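TIGR00266 family protein (Pseudomonas aeruginosa, PDB 1YOX) is of unknown function, but belongs to the AIM24 family, named for mitochondrial biogenesis, and has a beta-rich fold of the cupin clan. Local coordinates at residues Gly110-Gln115 / Thr219-Ser224; Ala94-Ser99 / Lys116-Cys121. All coordinates share one frame; numbering follows the deposited sequence.

In the fold
Both contacts are buried, and their centres lie about 12 Å apart. Contact 1 stays within one antiparallel sheet, where 111-115 and 219-223 flank strand 182-185; it is side-chain packing without a hydrogen bond across. Segment 116-121 of contact 2 follows 110-115 directly, where strand 111-115 turns into strand 119-123 of the other six-stranded sheet; its partner 94-99 comes earlier and leads into strand 98-104. One tyrosine-to-backbone bond ties contact 2, and D117 adds a salt bridge to R233 of the third subunit. The two meet at the turn, with C114 SG 3.7 Å from F119 N. Contact 1 keeps its touching residues in the sheet core, bordering the second subunit at its L222/S224 end.

Contact 1 of 2, residues Gly110-Gln115 / Thr219-Ser224; sequences GRLFCQ and TVWLQS
L112 and W221 meet across the width of a third strand: 182-185 lies between 111-115 and 219-223 in one antiparallel sheet, and the closest pair of CA atoms, in L112 and T219, is still 10.0 Å apart. The contact over that gap is made by side chains alone. The CD1 methyl of L112 reaches W221 NE1 at 4.0 Å, coming at the indole obliquely, and the two side chains cross nearly at right angles. L112 gets there because its CG stands anti to the backbone N (chi1 -175°). One face of the indole takes the CG2 methyl of T219, 3.6 Å above the ring plane, while A184 of the middle strand also touches W221 and V157 of the other sheet packs on L112. This is the close-packed end.

Farther along, the ends of Q115 and Q223 also meet, over a smaller area than L112 and W221, with their amide planes 73° apart. The other side of strand 111-115 is more open: R111, partly exposed, forms a salt bridge with D187, and F113 lays its ring nearly parallel to that of F185.

Just 98 Å² is buried between the segments and no hydrogen bond joins them; strand 182-185 connects the two. W221 NE1 is buried against a methyl with no polar partner in the model, which implies nonpolar packing here, probably at some cost in an unmet hydrogen bond.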
ATOM      1  N   GLY C 110      16.753  -3.091  26.546  1.00 49.98           N
ATOM      2  CA  GLY C 110      15.569  -3.714  27.134  1.00 49.34           C
ATOM      3  C   GLY C 110      14.383  -2.786  27.231  1.00 49.23           C
ATOM      4  O   GLY C 110      13.521  -2.972  28.093  1.00 49.60           O
ATOM      5  N   ARG C 111      14.338  -1.780  26.353  1.00 48.88           N
ATOM      6  CA  ARG C 111      13.183  -0.876  26.272  1.00 48.55           C
ATOM      7  C   ARG C 111      13.028  -0.216  24.897  1.00 47.37           C
ATOM      8  O   ARG C 111      13.973   0.363  24.352  1.00 47.02           O
ATOM      9  CB  ARG C 111      13.245   0.198  27.350  1.00 48.75           C
ATOM     10  CG  ARG C 111      11.940   1.001  27.499  1.00 52.88           C
ATOM     11  CD  ARG C 111      11.799   1.552  28.907  1.00 58.36           C
ATOM     12  NE  ARG C 111      12.948   2.388  29.261  1.00 64.19           N
ATOM     13  CZ  ARG C 111      13.545   2.389  30.450  1.00 65.00           C
ATOM     14  NH1 ARG C 111      13.117   1.582  31.422  1.00 65.41           N
ATOM     15  NH2 ARG C 111      14.575   3.198  30.658  1.00 65.22           N
ATOM     16  N   LEU C 112      11.830  -0.293  24.330  1.00 45.73           N
ATOM     17  CA  LEU C 112      11.595   0.461  23.110  1.00 45.11           C
ATOM     18  C   LEU C 112      10.305   1.232  23.233  1.00 44.24           C
ATOM     19  O   LEU C 112       9.369   0.785  23.882  1.00 44.11           O
ATOM     20  CB  LEU C 112      11.644  -0.434  21.857  1.00 45.11           C
ATOM     21  CG  LEU C 112      11.541   0.187  20.450  1.00 45.03           C
ATOM     22  CD1 LEU C 112      12.760   0.990  20.034  1.00 41.96           C
ATOM     23  CD2 LEU C 112      11.224  -0.900  19.401  1.00 44.87           C
ATOM     24  N   PHE C 113      10.307   2.427  22.653  1.00 43.93           N
ATOM     25  CA  PHE C 113       9.125   3.254  22.532  1.00 43.54           C
ATOM     26  C   PHE C 113       8.541   3.119  21.138  1.00 43.08           C
ATOM     27  O   PHE C 113       9.264   3.146  20.125  1.00 43.23           O
ATOM     28  CB  PHE C 113       9.470   4.705  22.839  1.00 43.95           C
ATOM     29  CG  PHE C 113       9.903   4.917  24.263  1.00 45.47           C
ATOM     30  CD1 PHE C 113      11.253   4.835  24.613  1.00 46.32           C
ATOM     31  CD2 PHE C 113       8.958   5.139  25.267  1.00 46.05           C
ATOM     32  CE1 PHE C 113      11.659   5.002  25.965  1.00 47.40           C
ATOM     33  CE2 PHE C 113       9.357   5.318  26.610  1.00 46.60           C
ATOM     34  CZ  PHE C 113      10.704   5.254  26.950  1.00 44.25           C
ATOM     35  N   CYS C 114       7.224   2.993  21.083  1.00 42.45           N
ATOM     36  CA  CYS C 114       6.594   2.567  19.858  1.00 41.36           C
ATOM     37  C   CYS C 114       5.273   3.252  19.660  1.00 39.56           C
ATOM     38  O   CYS C 114       4.446   3.196  20.547  1.00 38.52           O
ATOM     39  CB  CYS C 114       6.342   1.061  19.958  1.00 41.81           C
ATOM     40  SG  CYS C 114       6.059   0.378  18.403  1.00 45.37           S
ATOM     41  N   GLN C 115       5.055   3.881  18.501  1.00 39.05           N
ATOM     42  CA  GLN C 115       3.705   4.356  18.168  1.00 38.64           C
ATOM     43  C   GLN C 115       2.751   3.165  18.147  1.00 38.21           C
ATOM     44  O   GLN C 115       3.072   2.122  17.616  1.00 38.40           O
ATOM     45  CB  GLN C 115       3.650   5.129  16.847  1.00 38.33           C
ATOM     46  CG  GLN C 115       2.339   5.953  16.740  1.00 39.07           C
ATOM     47  CD  GLN C 115       2.033   6.510  15.366  1.00 39.88           C
ATOM     48  OE1 GLN C 115       2.951   6.791  14.572  1.00 41.23           O
ATOM     49  NE2 GLN C 115       0.726   6.727  15.086  1.00 38.32           N
ATOM     50  N   THR C 219      18.666   5.772  18.544  1.00 48.97           N
ATOM     51  CA  THR C 219      18.124   5.374  17.259  1.00 48.02           C
ATOM     52  C   THR C 219      16.686   5.832  17.156  1.00 46.70           C
ATOM     53  O   THR C 219      15.922   5.759  18.112  1.00 46.61           O
ATOM     54  CB  THR C 219      18.191   3.848  17.083  1.00 48.28           C
ATOM     55  OG1 THR C 219      19.462   3.391  17.558  1.00 50.99           O
ATOM     56  CG2 THR C 219      18.051   3.444  15.616  1.00 47.10           C
ATOM     57  N   VAL C 220      16.346   6.357  15.993  1.00 45.98           N
ATOM     58  CA  VAL C 220      14.974   6.658  15.664  1.00 44.83           C
ATOM     59  C   VAL C 220      14.560   5.813  14.490  1.00 43.97           C
ATOM     60  O   VAL C 220      15.327   5.638  13.520  1.00 42.92           O
ATOM     61  CB  VAL C 220      14.752   8.141  15.253  1.00 45.31           C
ATOM     62  CG1 VAL C 220      13.261   8.417  15.146  1.00 44.92           C
ATOM     63  CG2 VAL C 220      15.377   9.096  16.252  1.00 44.97           C
ATOM     64  N   TRP C 221      13.317   5.332  14.563  1.00 43.22           N
ATOM     65  CA  TRP C 221      12.684   4.650  13.430  1.00 42.06           C
ATOM     66  C   TRP C 221      11.498   5.466  12.899  1.00 40.49           C
ATOM     67  O   TRP C 221      10.548   5.752  13.622  1.00 38.87           O
ATOM     68  CB  TRP C 221      12.295   3.233  13.832  1.00 43.85           C
ATOM     69  CG  TRP C 221      13.283   2.622  14.820  1.00 45.69           C
ATOM     70  CD1 TRP C 221      13.617   3.096  16.078  1.00 48.15           C
ATOM     71  CD2 TRP C 221      14.047   1.455  14.630  1.00 47.59           C
ATOM     72  NE1 TRP C 221      14.548   2.286  16.673  1.00 48.17           N
ATOM     73  CE2 TRP C 221      14.828   1.263  15.807  1.00 48.74           C
ATOM     74  CE3 TRP C 221      14.165   0.545  13.581  1.00 48.03           C
ATOM     75  CZ2 TRP C 221      15.707   0.201  15.952  1.00 48.25           C
ATOM     76  CZ3 TRP C 221      15.035  -0.526  13.731  1.00 49.26           C
ATOM     77  CH2 TRP C 221      15.795  -0.692  14.910  1.00 48.58           C
ATOM     78  N   LEU C 222      11.587   5.850  11.627  1.00 38.60           N
ATOM     79  CA  LEU C 222      10.583   6.696  11.007  1.00 37.45           C
ATOM     80  C   LEU C 222       9.930   5.996   9.816  1.00 36.11           C
ATOM     81  O   LEU C 222      10.498   5.082   9.251  1.00 34.81           O
ATOM     82  CB  LEU C 222      11.214   8.020  10.551  1.00 38.03           C
ATOM     83  CG  LEU C 222      11.907   8.884  11.614  1.00 38.69           C
ATOM     84  CD1 LEU C 222      12.674  10.020  10.960  1.00 39.56           C
ATOM     85  CD2 LEU C 222      10.911   9.402  12.634  1.00 37.37           C
ATOM     86  N   GLN C 223       8.728   6.438   9.448  1.00 34.39           N
ATOM     87  CA  GLN C 223       7.979   5.801   8.377  1.00 33.00           C
ATOM     88  C   GLN C 223       7.541   6.873   7.410  1.00 33.63           C
ATOM     89  O   GLN C 223       7.108   7.960   7.841  1.00 33.52           O
ATOM     90  CB  GLN C 223       6.775   5.036   8.950  1.00 33.06           C
ATOM     91  CG  GLN C 223       5.619   5.890   9.526  1.00 31.29           C
ATOM     92  CD  GLN C 223       4.720   5.113  10.473  1.00 32.53           C
ATOM     93  OE1 GLN C 223       4.519   5.508  11.630  1.00 35.46           O
ATOM     94  NE2 GLN C 223       4.227   3.977  10.021  1.00 27.34           N
ATOM     95  N   SER C 224       7.666   6.589   6.110  1.00 33.35           N
ATOM     96  CA  SER C 224       7.276   7.539   5.082  1.00 33.49           C
ATOM     97  C   SER C 224       5.763   7.688   4.884  1.00 34.00           C
ATOM     98  O   SER C 224       5.307   8.733   4.425  1.00 35.07           O
ATOM     99  CB  SER C 224       7.910   7.160   3.742  1.00 33.49           C
ATOM    100  OG  SER C 224       7.412   5.922   3.264  1.00 33.48           O
TER

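Contact 2 of 2, residues Ala94-Ser99 / Lys116-Cys121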
ATOM      1  N   ALA C  94       0.422  -5.611   9.732  1.00 31.37           N
ATOM      2  CA  ALA C  94      -0.301  -4.366  10.035  1.00 31.68           C
ATOM      3  C   ALA C  94      -1.391  -4.109   8.966  1.00 31.77           C
ATOM      4  O   ALA C  94      -1.321  -4.657   7.864  1.00 31.45           O
ATOM      5  CB  ALA C  94       0.667  -3.207  10.125  1.00 30.92           C
ATOM      6  N   PRO C  95      -2.409  -3.277   9.293  1.00 32.14           N
ATOM      7  CA  PRO C  95      -3.481  -3.020   8.325  1.00 31.21           C
ATOM      8  C   PRO C  95      -3.224  -1.884   7.348  1.00 31.80           C
ATOM      9  O   PRO C  95      -4.178  -1.276   6.845  1.00 32.08           O
ATOM     10  CB  PRO C  95      -4.688  -2.737   9.214  1.00 31.09           C
ATOM     11  CG  PRO C  95      -4.102  -2.217  10.537  1.00 31.65           C
ATOM     12  CD  PRO C  95      -2.634  -2.575  10.584  1.00 32.18           C
ATOM     13  N   TYR C  96      -1.957  -1.598   7.063  1.00 31.58           N
ATOM     14  CA  TYR C  96      -1.586  -0.609   6.037  1.00 31.37           C
ATOM     15  C   TYR C  96      -0.206  -1.017   5.494  1.00 31.19           C
ATOM     16  O   TYR C  96       0.532  -1.727   6.190  1.00 30.68           O
ATOM     17  CB  TYR C  96      -1.605   0.832   6.594  1.00 31.61           C
ATOM     18  CG  TYR C  96      -0.872   1.017   7.895  1.00 30.66           C
ATOM     19  CD1 TYR C  96       0.445   1.458   7.922  1.00 29.32           C
ATOM     20  CD2 TYR C  96      -1.501   0.749   9.109  1.00 30.70           C
ATOM     21  CE1 TYR C  96       1.132   1.614   9.131  1.00 29.73           C
ATOM     22  CE2 TYR C  96      -0.834   0.891  10.304  1.00 29.10           C
ATOM     23  CZ  TYR C  96       0.477   1.308  10.308  1.00 30.94           C
ATOM     24  OH  TYR C  96       1.103   1.441  11.518  1.00 34.59           O
ATOM     25  N   PRO C  97       0.124  -0.612   4.250  1.00 30.97           N
ATOM     26  CA  PRO C  97       1.281  -1.118   3.526  1.00 31.26           C
ATOM     27  C   PRO C  97       2.609  -0.658   4.128  1.00 32.22           C
ATOM     28  O   PRO C  97       2.746   0.512   4.511  1.00 31.90           O
ATOM     29  CB  PRO C  97       1.142  -0.484   2.139  1.00 30.89           C
ATOM     30  CG  PRO C  97      -0.176   0.093   2.079  1.00 31.22           C
ATOM     31  CD  PRO C  97      -0.618   0.370   3.449  1.00 31.39           C
ATOM     32  N   GLY C  98       3.577  -1.567   4.179  1.00 31.69           N
ATOM     33  CA  GLY C  98       4.891  -1.218   4.648  1.00 32.49           C
ATOM     34  C   GLY C  98       5.625  -2.417   5.188  1.00 33.09           C
ATOM     35  O   GLY C  98       5.155  -3.543   5.072  1.00 32.72           O
ATOM     36  N   SER C  99       6.776  -2.171   5.795  1.00 33.00           N
ATOM     37  CA  SER C  99       7.619  -3.284   6.160  1.00 34.53           C
ATOM     38  C   SER C  99       7.716  -3.558   7.655  1.00 34.20           C
ATOM     39  O   SER C  99       7.350  -2.747   8.483  1.00 34.49           O
ATOM     40  CB  SER C  99       8.994  -3.140   5.505  1.00 34.46           C
ATOM     41  OG  SER C  99       9.419  -1.812   5.586  1.00 36.14           O
ATOM     42  N   LYS C 116       1.585   3.298  18.751  1.00 38.73           N
ATOM     43  CA  LYS C 116       0.723   2.133  18.934  1.00 39.31           C
ATOM     44  C   LYS C 116       0.346   1.444  17.613  1.00 38.32           C
ATOM     45  O   LYS C 116       0.321   0.206  17.538  1.00 39.14           O
ATOM     46  CB  LYS C 116      -0.498   2.463  19.799  1.00 38.85           C
ATOM     47  CG  LYS C 116      -1.532   1.333  19.894  1.00 40.43           C
ATOM     48  CD  LYS C 116      -2.804   1.788  20.613  1.00 41.42           C
ATOM     49  CE  LYS C 116      -4.009   1.005  20.136  1.00 47.97           C
ATOM     50  NZ  LYS C 116      -4.142   1.053  18.591  1.00 52.22           N
ATOM     51  N   ASP C 117       0.095   2.234  16.579  1.00 37.55           N
ATOM     52  CA  ASP C 117      -0.293   1.718  15.256  1.00 37.40           C
ATOM     53  C   ASP C 117       0.848   0.901  14.681  1.00 36.99           C
ATOM     54  O   ASP C 117       0.633   0.073  13.822  1.00 36.47           O
ATOM     55  CB  ASP C 117      -0.588   2.866  14.267  1.00 37.06           C
ATOM     56  CG  ASP C 117      -1.995   3.407  14.398  1.00 39.18           C
ATOM     57  OD1 ASP C 117      -2.888   2.594  14.705  1.00 40.78           O
ATOM     58  OD2 ASP C 117      -2.215   4.635  14.178  1.00 39.73           O
ATOM     59  N   SER C 118       2.063   1.210  15.127  1.00 36.24           N
ATOM     60  CA  SER C 118       3.244   0.550  14.666  1.00 36.55           C
ATOM     61  C   SER C 118       3.561  -0.767  15.376  1.00 36.94           C
ATOM     62  O   SER C 118       4.250  -1.603  14.811  1.00 37.75           O
ATOM     63  CB  SER C 118       4.426   1.496  14.746  1.00 36.33           C
ATOM     64  OG  SER C 118       4.558   2.231  13.548  1.00 37.49           O
ATOM     65  N   PHE C 119       3.096  -0.954  16.607  1.00 37.57           N
ATOM     66  CA  PHE C 119       3.262  -2.250  17.260  1.00 38.15           C
ATOM     67  C   PHE C 119       2.627  -3.397  16.444  1.00 37.63           C
ATOM     68  O   PHE C 119       1.455  -3.336  16.085  1.00 38.78           O
ATOM     69  CB  PHE C 119       2.726  -2.237  18.703  1.00 38.43           C
ATOM     70  CG  PHE C 119       2.806  -3.577  19.379  1.00 40.44           C
ATOM     71  CD1 PHE C 119       4.014  -4.038  19.901  1.00 41.25           C
ATOM     72  CD2 PHE C 119       1.691  -4.416  19.438  1.00 40.48           C
ATOM     73  CE1 PHE C 119       4.102  -5.309  20.523  1.00 40.64           C
ATOM     74  CE2 PHE C 119       1.779  -5.694  20.053  1.00 41.65           C
ATOM     75  CZ  PHE C 119       2.980  -6.127  20.593  1.00 40.20           C
ATOM     76  N   LEU C 120       3.403  -4.429  16.136  1.00 36.83           N
ATOM     77  CA  LEU C 120       2.878  -5.612  15.426  1.00 36.40           C
ATOM     78  C   LEU C 120       2.723  -6.851  16.329  1.00 35.95           C
ATOM     79  O   LEU C 120       1.609  -7.363  16.508  1.00 36.48           O
ATOM     80  CB  LEU C 120       3.718  -5.941  14.179  1.00 35.97           C
ATOM     81  CG  LEU C 120       3.194  -7.090  13.321  1.00 35.49           C
ATOM     82  CD1 LEU C 120       1.684  -6.898  13.057  1.00 36.63           C
ATOM     83  CD2 LEU C 120       3.969  -7.180  12.023  1.00 37.21           C
ATOM     84  N   CYS C 121       3.827  -7.356  16.868  1.00 35.18           N
ATOM     85  CA  CYS C 121       3.745  -8.408  17.896  1.00 35.56           C
ATOM     86  C   CYS C 121       5.024  -8.516  18.702  1.00 35.77           C
ATOM     87  O   CYS C 121       6.053  -7.909  18.358  1.00 35.17           O
ATOM     88  CB  CYS C 121       3.403  -9.780  17.291  1.00 35.20           C
ATOM     89  SG  CYS C 121       4.562 -10.247  16.064  1.00 36.23           S
TER
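The hydroxyl of Y96 donates a hydrogen bond of 2.7 Å from OH to the backbone O of D117, the one hydrogen bond between these segments. Its acceptor sits in a type I-like turn at 116-119, where F119 N returns a weak bond to K116 O, and the chain then enters strand 119-123 through a classic beta bulge, with L120 and C121 both facing F158. The bond is strongly bent at the acceptor: the C=O...OH angle is 103°, and the hydroxyl lies above the carbonyl plane, 76° out of it, rather than on a lone pair. From the tyrosine's side, D117 O lies at the ring edge, near the ring plane. Y96 CG falls between its own backbone N and carbonyl carbon (chi1 49°), which swings the ring across toward the turn. H160 meets this ring edge-to-face and F227 also packs on it, so the phenol is gripped by aromatic neighbours as well as by its hydroxyl.

The same turn carries charge outward. D117 has its carboxylate in a salt bridge with R233 of the third subunit, while its CB stays 3.5 Å from Y96 OH; S118 OG is bonded to H160 O. Close by, P97 packs on P97 of the third subunit, so a buried corner of the fold adjoins the trimer interface.

Beyond the turn a methyl packs against backbone. The L120 branch is turned away from its own backbone N by a chi1 of -176°, and its CD1 comes within 3.8 Å of A94 N.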